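Long-range contacts in flavin-nucleotide-binding protein (Azotobacter vinelandii, PDB 6RK0), which probably acts as a terminal oxidase, a flavocytochrome that binds FAD and heme b and is associated with the iron-only nitrogenase: residues M115-A120 against I166-C171; T34-L39 against F62-D67; G176-D181 against A191-I196. One frame throughout, in Å; residues are numbered along the deposited sequence.

Interaction 1 (M115-A120 against I166-C171); sequences MLLGRA and IAEASC. With FAD (flavin-adenine dinucleotide), chain G.
Met-115 and Ser-170 form a hydrogen-bonded antiparallel pair: Met-115 N donates to Ser-170 O at 2.9 Å, and Ser-170 N returns a bond to Met-115 O at 3.0 Å. Two residues along, Leu-117 N reaches Glu-168 O (3.0 Å), where the chain leaves an inverse gamma turn centred on Glu-168. A water extends the ladder beyond this last bond, donating to Leu-117 O at 2.7 Å and accepting from Glu-168 N. The short strands 115-118 and 169-171 run at 162° to each other. They belong to strands 108-118 and 169-174 of the antiparallel sheet, neighbours in the split-barrel fold of the pyridoxamine 5'-phosphate oxidase family, and here they carry part of the adenine end of the FAD pocket. Polar contact with FAD comes from Ser-170. Its OG, set between the backbone N and the carbonyl carbon (chi1 55°), receives the ribose hydroxyl O2B at 2.8 Å and donates to adenine N3A, also at 2.8 Å. Apolar contact comes from Met-115, where chi3 of -176° sends CE out over the adenine face, 3.5 Å from FAD C5A, while SD lies near ribose C2B and adenine C4A. An alanine in place of Met-115 would probably open a gap over the adenine and leave the ring freer to shift. Leu-116, in the non-hydrogen-bonded pair with Ala-169, puts CD2 3.5 Å from Ala-169 CB on the sheet face turned to helix 32-40; its CD1 lies beside Ile-166 CG2, the two side chains pointing the same way. The extended chain of Glu-168 brings its carboxylate alongside Leu-117 CB, and OE2 is held by a salt bridge to Arg-18 NE and a hydrogen bond with Ser-16. Leu-117 packs on Phe-56 of the second subunit.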
loop_
_atom_site.group_PDB
_atom_site.type_symbol
_atom_site.label_atom_id
_atom_site.label_comp_id
_atom_site.label_asym_id
_atom_site.label_seq_id
_atom_site.Cartn_x
_atom_site.Cartn_y
_atom_site.Cartn_z
ATOM N N MET A 115 -8.968 -8.138 -0.879
ATOM C CA MET A 115 -8.010 -9.237 -0.936
ATOM C C MET A 115 -8.554 -10.230 -1.947
ATOM O O MET A 115 -9.707 -10.672 -1.847
ATOM C CB MET A 115 -7.813 -9.913 0.418
ATOM C CG MET A 115 -7.175 -8.998 1.445
ATOM S SD MET A 115 -6.993 -9.863 3.008
ATOM C CE MET A 115 -6.343 -8.549 4.050
ATOM N N LEU A 116 -7.708 -10.599 -2.895
ATOM C CA LEU A 116 -7.960 -11.644 -3.886
ATOM C C LEU A 116 -7.080 -12.827 -3.577
ATOM O O LEU A 116 -5.855 -12.683 -3.422
ATOM C CB LEU A 116 -7.604 -11.160 -5.297
ATOM C CG LEU A 116 -8.233 -9.878 -5.782
ATOM C CD1 LEU A 116 -7.804 -9.577 -7.192
ATOM C CD2 LEU A 116 -9.751 -9.880 -5.649
ATOM N N LEU A 117 -7.683 -14.010 -3.472
ATOM C CA LEU A 117 -6.942 -15.212 -3.121
ATOM C C LEU A 117 -6.976 -16.213 -4.268
ATOM O O LEU A 117 -7.960 -16.294 -5.015
ATOM C CB LEU A 117 -7.572 -15.899 -1.906
ATOM C CG LEU A 117 -7.605 -15.065 -0.635
ATOM C CD1 LEU A 117 -7.970 -15.917 0.523
ATOM C CD2 LEU A 117 -6.335 -14.206 -0.371
ATOM N N GLY A 118 -5.926 -17.010 -4.350
ATOM C CA GLY A 118 -5.977 -18.185 -5.206
ATOM C C GLY A 118 -4.702 -18.406 -5.974
ATOM O O GLY A 118 -3.627 -17.919 -5.633
ATOM N N ARG A 119 -4.831 -19.201 -7.031
ATOM C CA ARG A 119 -3.683 -19.646 -7.802
ATOM C C ARG A 119 -3.580 -18.775 -9.050
ATOM O O ARG A 119 -4.438 -18.840 -9.942
ATOM C CB ARG A 119 -3.832 -21.122 -8.168
ATOM C CG ARG A 119 -2.602 -21.746 -8.791
ATOM C CD ARG A 119 -1.422 -21.814 -7.854
ATOM N NE ARG A 119 -1.713 -22.500 -6.603
ATOM C CZ ARG A 119 -1.313 -23.737 -6.313
ATOM N NH1 ARG A 119 -0.618 -24.460 -7.195
ATOM N NH2 ARG A 119 -1.612 -24.236 -5.106
ATOM N N ALA A 120 -2.526 -17.969 -9.114
ATOM C CA ALA A 120 -2.262 -17.158 -10.277
ATOM C C ALA A 120 -1.697 -18.030 -11.395
ATOM O O ALA A 120 -1.226 -19.149 -11.176
ATOM C CB ALA A 120 -1.283 -16.047 -9.903
ATOM N N ILE A 166 -10.601 -12.644 -9.990
ATOM C CA ILE A 166 -11.159 -11.794 -8.948
ATOM C C ILE A 166 -12.250 -12.481 -8.162
ATOM O O ILE A 166 -12.841 -11.860 -7.272
ATOM C CB ILE A 166 -11.628 -10.423 -9.485
ATOM C CG1 ILE A 166 -12.913 -10.562 -10.314
ATOM C CG2 ILE A 166 -10.536 -9.734 -10.242
ATOM C CD1 ILE A 166 -13.478 -9.230 -10.796
ATOM N N ALA A 167 -12.566 -13.752 -8.455
ATOM C CA ALA A 167 -13.756 -14.361 -7.875
ATOM C C ALA A 167 -13.631 -14.610 -6.375
ATOM O O ALA A 167 -14.617 -14.463 -5.648
ATOM C CB ALA A 167 -14.040 -15.669 -8.589
ATOM N N GLU A 168 -12.464 -15.039 -5.895
ATOM C CA GLU A 168 -12.324 -15.394 -4.480
ATOM C C GLU A 168 -11.821 -14.150 -3.746
ATOM O O GLU A 168 -10.645 -14.009 -3.446
ATOM C CB GLU A 168 -11.411 -16.598 -4.284
ATOM C CG GLU A 168 -11.582 -17.168 -2.894
ATOM C CD GLU A 168 -10.662 -18.304 -2.537
ATOM O OE1 GLU A 168 -9.810 -18.721 -3.350
ATOM O OE2 GLU A 168 -10.758 -18.774 -1.381
ATOM N N ALA A 169 -12.753 -13.238 -3.513
ATOM C CA ALA A 169 -12.425 -11.885 -3.042
ATOM C C ALA A 169 -13.239 -11.506 -1.817
ATOM O O ALA A 169 -14.445 -11.766 -1.734
ATOM C CB ALA A 169 -12.771 -10.851 -4.137
ATOM N N SER A 170 -12.578 -10.802 -0.902
ATOM C CA SER A 170 -13.247 -10.136 0.208
ATOM C C SER A 170 -12.893 -8.660 0.167
ATOM O O SER A 170 -11.733 -8.296 -0.092
ATOM C CB SER A 170 -12.842 -10.733 1.547
ATOM O OG SER A 170 -11.441 -10.728 1.713
ATOM N N CYS A 171 -13.878 -7.812 0.468
ATOM C CA CYS A 171 -13.620 -6.396 0.654
ATOM C C CYS A 171 -14.005 -5.952 2.051
ATOM O O CYS A 171 -14.930 -6.520 2.660
ATOM C CB CYS A 171 -14.393 -5.509 -0.313
ATOM S SG CYS A 171 -14.381 -6.024 -2.019
HETATM P PA FAD G . -10.188 -11.721 9.884
HETATM O O1A FAD G . -11.573 -11.192 9.911
HETATM O O2A FAD G . -9.826 -12.786 10.868
HETATM O O5B FAD G . -9.825 -12.194 8.411
HETATM C C5B FAD G . -10.647 -13.192 7.768
HETATM C C4B FAD G . -10.758 -12.871 6.301
HETATM O O4B FAD G . -11.345 -11.562 6.145
HETATM C C3B FAD G . -9.443 -12.762 5.546
HETATM O O3B FAD G . -8.893 -14.025 5.234
HETATM C C2B FAD G . -9.839 -11.903 4.348
HETATM O O2B FAD G . -10.418 -12.724 3.364
HETATM C C1B FAD G . -10.868 -10.952 4.960
HETATM N N9A FAD G . -10.295 -9.656 5.325
HETATM C C8A FAD G . -9.681 -9.300 6.491
HETATM N N7A FAD G . -9.212 -8.078 6.477
HETATM C C5A FAD G . -9.524 -7.604 5.216
HETATM C C6A FAD G . -9.289 -6.363 4.579
HETATM N N6A FAD G . -8.621 -5.336 5.139
HETATM N N1A FAD G . -9.721 -6.227 3.303
HETATM C C2A FAD G . -10.360 -7.249 2.727
HETATM N N3A FAD G . -10.636 -8.459 3.215
HETATM C C4A FAD G . -10.196 -8.564 4.494
HETATM N N1 FAD G . -6.387 -3.274 11.378
HETATM C C2 FAD G . -5.825 -3.160 12.620
HETATM O O2 FAD G . -5.992 -4.026 13.491
HETATM N N3 FAD G . -5.023 -2.081 12.918
HETATM C C4 FAD G . -4.724 -1.068 12.060
HETATM O O4 FAD G . -3.947 -0.165 12.371
HETATM C C4X FAD G . -5.372 -1.172 10.771
HETATM N N5 FAD G . -5.165 -0.194 9.869
HETATM C C5X FAD G . -5.725 -0.352 8.599
HETATM C C6 FAD G . -5.465 0.621 7.617
HETATM C C7 FAD G . -5.976 0.493 6.327
HETATM C C7M FAD G . -5.701 1.563 5.293
HETATM C C8 FAD G . -6.755 -0.642 6.008
HETATM C C8M FAD G . -7.254 -0.868 4.622
HETATM C C9 FAD G . -7.040 -1.582 6.995
HETATM C C9A FAD G . -6.520 -1.467 8.270
HETATM N N10 FAD G . -6.796 -2.408 9.289
HETATM C C10 FAD G . -6.165 -2.322 10.517
HETATM C "C1'" FAD G . -7.646 -3.587 9.052
HETATM C "C2'" FAD G . -6.831 -4.821 8.710
HETATM O "O2'" FAD G . -6.476 -4.788 7.339
HETATM C "C3'" FAD G . -7.634 -6.087 8.995
HETATM O "O3'" FAD G . -8.849 -6.052 8.258
HETATM C "C4'" FAD G . -7.946 -6.279 10.474
HETATM O "O4'" FAD G . -6.747 -6.143 11.236
HETATM C "C5'" FAD G . -8.516 -7.649 10.733
HETATM O "O5'" FAD G . -7.621 -8.654 10.209
HETATM P P FAD G . -7.772 -10.176 10.594
HETATM O O1P FAD G . -7.799 -10.373 12.086
HETATM O O2P FAD G . -6.732 -10.942 9.790
HETATM O O3P FAD G . -9.216 -10.473 9.981
HETATM O O HOH W 1 -9.757 -15.495 -6.933
#

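Interaction 2 (T34-L39 against F62-D67); sequences TVKAIL and FWREGD
Helix 32-40 lies against the antiparallel sheet of the flavin-binding domain, and Lys-36 and Leu-39 are the residues by which it meets the end of strand 54-65. The contact rests on packing alone. Lys-36 lays its extended aliphatic chain across Arg-64 at about a right angle: CG sits over the centre of the guanidinium, 3.7 Å above its plane, and CD comes within 3.6 Å of Arg-64 NH1. Methylenes, not the charge, therefore cover the face of the cation, although Lys-36 NZ still ends 4.1 Å from Arg-64 NH1, a proximity of like charges that Asp-40 is likely to ease through its salt bridge to Arg-64 NE. The guanidinium is also held from its own segment: NH1 bonds to Gly-66 O at 2.8 Å, with the acceptor lying in the guanidinium plane. A bend at chi3 (67°) turns NE off the line of the otherwise extended chain, and the guanidinium beyond it lies under Lys-36 CG. One helical turn further on, Leu-39 fills the space between Arg-64 and Phe-62: its CD1 rests 4.1 Å from Arg-64 CD, and its CD2 touches Phe-62 CE2 at 3.8 Å. The ring of Phe-62 also brings CZ to 3.3 Å from Leu-39 O, an oblique approach. Leu-39 and Phe-62 share Val-69 of strand 68-74 and Val-92 of strand 88-100 as further neighbours. Trp-63 points away from the helix and stacks on Phe-136, which lines the heme pocket. A helix laid on a curled antiparallel sheet, with a leucine inside and a lysine-arginine pair at the rim, is in keeping with the split-barrel fold of pyridoxamine 5'-phosphate oxidase relatives.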
loop_
_atom_site.group_PDB
_atom_site.type_symbol
_atom_site.label_atom_id
_atom_site.label_comp_id
_atom_site.label_asym_id
_atom_site.label_seq_id
_atom_site.Cartn_x
_atom_site.Cartn_y
_atom_site.Cartn_z
ATOM N N THR A 34 -18.515 -3.982 -5.907
ATOM C CA THR A 34 -17.568 -3.352 -4.991
ATOM C C THR A 34 -16.137 -3.811 -5.271
ATOM O O THR A 34 -15.207 -2.995 -5.288
ATOM C CB THR A 34 -17.965 -3.610 -3.540
ATOM O OG1 THR A 34 -19.268 -3.059 -3.303
ATOM C CG2 THR A 34 -16.942 -2.955 -2.583
ATOM N N VAL A 35 -15.942 -5.104 -5.499
ATOM C CA VAL A 35 -14.608 -5.616 -5.826
ATOM C C VAL A 35 -14.034 -4.840 -6.993
ATOM O O VAL A 35 -12.916 -4.329 -6.949
ATOM C CB VAL A 35 -14.674 -7.129 -6.121
ATOM C CG1 VAL A 35 -13.376 -7.666 -6.676
ATOM C CG2 VAL A 35 -15.133 -7.910 -4.886
ATOM N N LYS A 36 -14.805 -4.774 -8.092
ATOM C CA LYS A 36 -14.343 -4.083 -9.298
ATOM C C LYS A 36 -14.121 -2.599 -9.054
ATOM O O LYS A 36 -13.166 -2.015 -9.578
ATOM C CB LYS A 36 -15.334 -4.297 -10.450
ATOM C CG LYS A 36 -15.343 -5.711 -10.942
ATOM C CD LYS A 36 -16.386 -5.909 -12.053
ATOM C CE LYS A 36 -16.369 -7.327 -12.584
ATOM N NZ LYS A 36 -17.312 -7.425 -13.738
ATOM N N ALA A 37 -14.995 -1.959 -8.272
ATOM C CA ALA A 37 -14.846 -0.526 -8.050
ATOM C C ALA A 37 -13.572 -0.205 -7.286
ATOM O O ALA A 37 -12.925 0.822 -7.549
ATOM C CB ALA A 37 -16.050 0.041 -7.317
ATOM N N ILE A 38 -13.174 -1.057 -6.336
ATOM C CA ILE A 38 -11.923 -0.816 -5.623
ATOM C C ILE A 38 -10.738 -1.089 -6.541
ATOM O O ILE A 38 -9.806 -0.283 -6.638
ATOM C CB ILE A 38 -11.870 -1.646 -4.329
ATOM C CG1 ILE A 38 -13.016 -1.265 -3.376
ATOM C CG2 ILE A 38 -10.531 -1.468 -3.644
ATOM C CD1 ILE A 38 -13.196 -2.160 -2.161
ATOM N N LEU A 39 -10.769 -2.220 -7.250
ATOM C CA LEU A 39 -9.676 -2.548 -8.155
ATOM C C LEU A 39 -9.498 -1.480 -9.234
ATOM O O LEU A 39 -8.377 -1.205 -9.664
ATOM C CB LEU A 39 -9.942 -3.894 -8.800
ATOM C CG LEU A 39 -9.927 -5.111 -7.868
ATOM C CD1 LEU A 39 -10.350 -6.337 -8.653
ATOM C CD2 LEU A 39 -8.540 -5.306 -7.237
ATOM N N PHE A 62 -0.962 -3.154 -11.043
ATOM C CA PHE A 62 -1.838 -4.171 -11.613
ATOM C C PHE A 62 -2.902 -3.509 -12.443
ATOM O O PHE A 62 -3.165 -2.309 -12.312
ATOM C CB PHE A 62 -2.503 -5.041 -10.514
ATOM C CG PHE A 62 -3.615 -4.319 -9.801
ATOM C CD1 PHE A 62 -3.348 -3.343 -8.846
ATOM C CD2 PHE A 62 -4.927 -4.500 -10.191
ATOM C CE1 PHE A 62 -4.353 -2.607 -8.285
ATOM C CE2 PHE A 62 -5.955 -3.762 -9.633
ATOM C CZ PHE A 62 -5.673 -2.818 -8.673
ATOM N N TRP A 63 -3.527 -4.320 -13.305
ATOM C CA TRP A 63 -4.662 -3.842 -14.079
ATOM C C TRP A 63 -5.722 -4.937 -14.140
ATOM O O TRP A 63 -5.408 -6.119 -14.021
ATOM C CB TRP A 63 -4.258 -3.339 -15.471
ATOM C CG TRP A 63 -3.757 -4.352 -16.429
ATOM C CD1 TRP A 63 -4.457 -4.858 -17.508
ATOM C CD2 TRP A 63 -2.441 -4.964 -16.492
ATOM N NE1 TRP A 63 -3.660 -5.735 -18.194
ATOM C CE2 TRP A 63 -2.422 -5.806 -17.622
ATOM C CE3 TRP A 63 -1.270 -4.847 -15.730
ATOM C CZ2 TRP A 63 -1.264 -6.535 -17.991
ATOM C CZ3 TRP A 63 -0.114 -5.546 -16.113
ATOM C CH2 TRP A 63 -0.141 -6.398 -17.218
ATOM N N ARG A 64 -6.974 -4.540 -14.324
ATOM C CA ARG A 64 -8.072 -5.490 -14.403
ATOM C C ARG A 64 -8.566 -5.588 -15.836
ATOM O O ARG A 64 -8.733 -4.570 -16.524
ATOM C CB ARG A 64 -9.236 -5.051 -13.515
ATOM C CG ARG A 64 -10.369 -6.073 -13.472
ATOM C CD ARG A 64 -11.523 -5.690 -12.572
ATOM N NE ARG A 64 -12.291 -4.531 -13.009
ATOM C CZ ARG A 64 -13.315 -4.603 -13.851
ATOM N NH1 ARG A 64 -13.676 -5.759 -14.410
ATOM N NH2 ARG A 64 -14.008 -3.510 -14.109
ATOM N N GLU A 65 -8.817 -6.812 -16.284
ATOM C CA GLU A 65 -9.575 -7.057 -17.526
ATOM C C GLU A 65 -10.688 -8.039 -17.174
ATOM O O GLU A 65 -10.415 -9.212 -16.882
ATOM C CB GLU A 65 -8.691 -7.627 -18.638
ATOM C CG GLU A 65 -7.511 -6.765 -18.976
ATOM C CD GLU A 65 -6.712 -7.298 -20.140
ATOM O OE1 GLU A 65 -7.224 -8.195 -20.908
ATOM O OE2 GLU A 65 -5.556 -6.811 -20.343
ATOM N N GLY A 66 -11.927 -7.550 -17.146
ATOM C CA GLY A 66 -13.027 -8.447 -16.815
ATOM C C GLY A 66 -12.839 -9.060 -15.440
ATOM O O GLY A 66 -12.645 -8.354 -14.436
ATOM N N ASP A 67 -12.871 -10.387 -15.381
ATOM C CA ASP A 67 -12.842 -11.100 -14.114
ATOM C C ASP A 67 -11.445 -11.542 -13.669
ATOM O O ASP A 67 -11.332 -12.419 -12.801
ATOM C CB ASP A 67 -13.791 -12.305 -14.157
ATOM C CG ASP A 67 -13.404 -13.367 -15.200
ATOM O OD1 ASP A 67 -12.354 -13.293 -15.873
ATOM O OD2 ASP A 67 -14.197 -14.317 -15.348
#

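Interaction 3 (G176-D181 against A191-I196); sequences GPPLDD and AGVIPI
Pro-178 sets CG and CD of its ring against the start of strand 192-200, where CG lies 3.8 Å from Ala-191 CB and 3.7 Å from Gly-192 N. The loop that follows strand 169-174 thus packs back on strand 192-200, which pairs antiparallel with strand 88-100 in the sheet of the split-barrel fold. The neighbouring ring atom CD rests over the same backbone, 3.9 Å from Gly-192 O and 4.1 Å from Val-193 CG2. Val-193 provides the second point of touch. Its CG1 is anti to the backbone N (chi1 174°), which leaves CG2 anti to the carbonyl carbon; that methyl meets Gly-176 O at 3.5 Å and Pro-177 CA at 4.0 Å. All these are van der Waals contacts, so the two segments meet by packing alone. Outside this first shell, the loop is held by polar groups of its surroundings: Gly-176 O accepts from Asn-110 ND2, Pro-177 O from Arg-174 NH2, and Asp-180 OD2 forms a salt bridge with Arg-102 NH1. The strand is held in its own sheet by backbone bonds of Gly-192, Ile-194 and Ile-196 with strand 88-100, and also by the second subunit. Gly-192, Val-193 and Ile-196 enter an antiparallel ladder with a strand of that subunit, which carries the sheet across the interface, while Ala-191 O accepts from Asn-209 ND2 of the second subunit. Two glycines suit their places in the backbone. Gly-192 adopts an extended conformation of positive phi (164°) in which a CB would collide with the carbonyl O of Ala-191, and at Gly-176 a CB would lie 2.6 Å from Pro-177 CD.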
loop_
_atom_site.group_PDB
_atom_site.type_symbol
_atom_site.label_atom_id
_atom_site.label_comp_id
_atom_site.label_asym_id
_atom_site.label_seq_id
_atom_site.Cartn_x
_atom_site.Cartn_y
_atom_site.Cartn_z
ATOM N N GLY A 176 -17.397 7.696 6.429
ATOM C CA GLY A 176 -18.204 8.504 7.326
ATOM C C GLY A 176 -17.546 8.849 8.645
ATOM O O GLY A 176 -16.345 8.650 8.859
ATOM N N PRO A 177 -18.360 9.384 9.566
ATOM C CA PRO A 177 -17.826 9.964 10.802
ATOM C C PRO A 177 -17.344 8.903 11.781
ATOM O O PRO A 177 -17.591 7.688 11.636
ATOM C CB PRO A 177 -19.025 10.766 11.383
ATOM C CG PRO A 177 -19.974 10.904 10.282
ATOM C CD PRO A 177 -19.784 9.738 9.360
ATOM N N PRO A 178 -16.720 9.346 12.877
ATOM C CA PRO A 178 -16.372 8.441 13.979
ATOM C C PRO A 178 -17.623 7.807 14.570
ATOM O O PRO A 178 -18.731 8.361 14.515
ATOM C CB PRO A 178 -15.680 9.356 15.011
ATOM C CG PRO A 178 -15.877 10.669 14.555
ATOM C CD PRO A 178 -16.299 10.721 13.166
ATOM N N LEU A 179 -17.402 6.637 15.179
ATOM C CA LEU A 179 -18.448 5.910 15.921
ATOM C C LEU A 179 -17.931 5.617 17.326
ATOM O O LEU A 179 -17.211 4.650 17.564
ATOM C CB LEU A 179 -18.840 4.633 15.189
ATOM C CG LEU A 179 -19.602 4.870 13.868
ATOM C CD1 LEU A 179 -19.603 3.631 13.012
ATOM C CD2 LEU A 179 -21.033 5.313 14.145
ATOM N N ASP A 180 -18.277 6.480 18.263
ATOM C CA ASP A 180 -17.864 6.333 19.648
ATOM C C ASP A 180 -18.854 5.453 20.411
ATOM O O ASP A 180 -20.006 5.246 20.013
ATOM C CB ASP A 180 -17.751 7.695 20.316
ATOM C CG ASP A 180 -16.381 8.325 20.085
ATOM O OD1 ASP A 180 -15.386 7.726 20.580
ATOM O OD2 ASP A 180 -16.295 9.391 19.428
ATOM N N ASP A 181 -18.386 4.934 21.538
ATOM C CA ASP A 181 -19.313 4.328 22.503
ATOM C C ASP A 181 -20.376 5.368 22.842
ATOM O O ASP A 181 -20.065 6.541 23.057
ATOM C CB ASP A 181 -18.562 3.991 23.794
ATOM C CG ASP A 181 -17.497 2.963 23.638
ATOM O OD1 ASP A 181 -17.383 2.277 22.602
ATOM O OD2 ASP A 181 -16.713 2.817 24.628
ATOM N N ALA A 191 -14.324 15.452 17.708
ATOM C CA ALA A 191 -14.246 14.278 16.869
ATOM C C ALA A 191 -14.490 14.686 15.427
ATOM O O ALA A 191 -15.117 15.725 15.139
ATOM C CB ALA A 191 -15.271 13.251 17.321
ATOM N N GLY A 192 -14.027 13.861 14.492
ATOM C CA GLY A 192 -14.229 14.191 13.091
ATOM C C GLY A 192 -13.311 13.342 12.226
ATOM O O GLY A 192 -12.819 12.301 12.665
ATOM N N VAL A 193 -13.147 13.777 10.981
ATOM C CA VAL A 193 -12.383 13.009 9.999
ATOM C C VAL A 193 -11.435 13.962 9.285
ATOM O O VAL A 193 -11.830 15.067 8.887
ATOM C CB VAL A 193 -13.323 12.318 8.972
ATOM C CG1 VAL A 193 -12.526 11.635 7.856
ATOM C CG2 VAL A 193 -14.227 11.352 9.674
ATOM N N ILE A 194 -10.202 13.510 9.085
ATOM C CA ILE A 194 -9.261 14.207 8.212
ATOM C C ILE A 194 -9.244 13.433 6.895
ATOM O O ILE A 194 -8.670 12.327 6.844
ATOM C CB ILE A 194 -7.845 14.311 8.788
ATOM C CG1 ILE A 194 -7.818 14.951 10.156
ATOM C CG2 ILE A 194 -6.985 15.062 7.765
ATOM C CD1 ILE A 194 -6.450 14.934 10.799
ATOM N N PRO A 195 -9.850 13.950 5.823
ATOM C CA PRO A 195 -9.836 13.204 4.564
ATOM C C PRO A 195 -8.438 13.125 3.990
ATOM O O PRO A 195 -7.644 14.064 4.101
ATOM C CB PRO A 195 -10.752 14.005 3.639
ATOM C CG PRO A 195 -11.568 14.908 4.565
ATOM C CD PRO A 195 -10.623 15.192 5.718
ATOM N N ILE A 196 -8.166 11.993 3.321
ATOM C CA ILE A 196 -6.868 11.708 2.677
ATOM C C ILE A 196 -7.188 11.208 1.276
ATOM O O ILE A 196 -8.102 10.390 1.110
ATOM C CB ILE A 196 -6.123 10.602 3.463
ATOM C CG1 ILE A 196 -5.777 11.073 4.877
ATOM C CG2 ILE A 196 -4.891 10.086 2.682
ATOM C CD1 ILE A 196 -5.362 9.949 5.829
#

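Interactions 1 and 2 adjoin, their centres 11 Å apart, because segment 166-171 touches both helix 32-40 and the end of 62-67. Ile-166 N makes a probable hydrogen bond to Asp-67 O at 2.9 Å, Ile-166 CG2 packs 3.8 Å from Leu-39 CD1, and Cys-171 SG packs 3.5 Å from Val-35 CG2. Interaction 1 touches FAD directly, whereas interaction 2 lies near the cofactors without touching them, the Phe-62 side chain being about 7 Å from an FAD and 10 Å from a heme. Interaction 3 lies apart, its centre about 30 Å from that of interaction 1 and 28 Å from that of interaction 2. Interactions 1 and 3 both reach the second subunit.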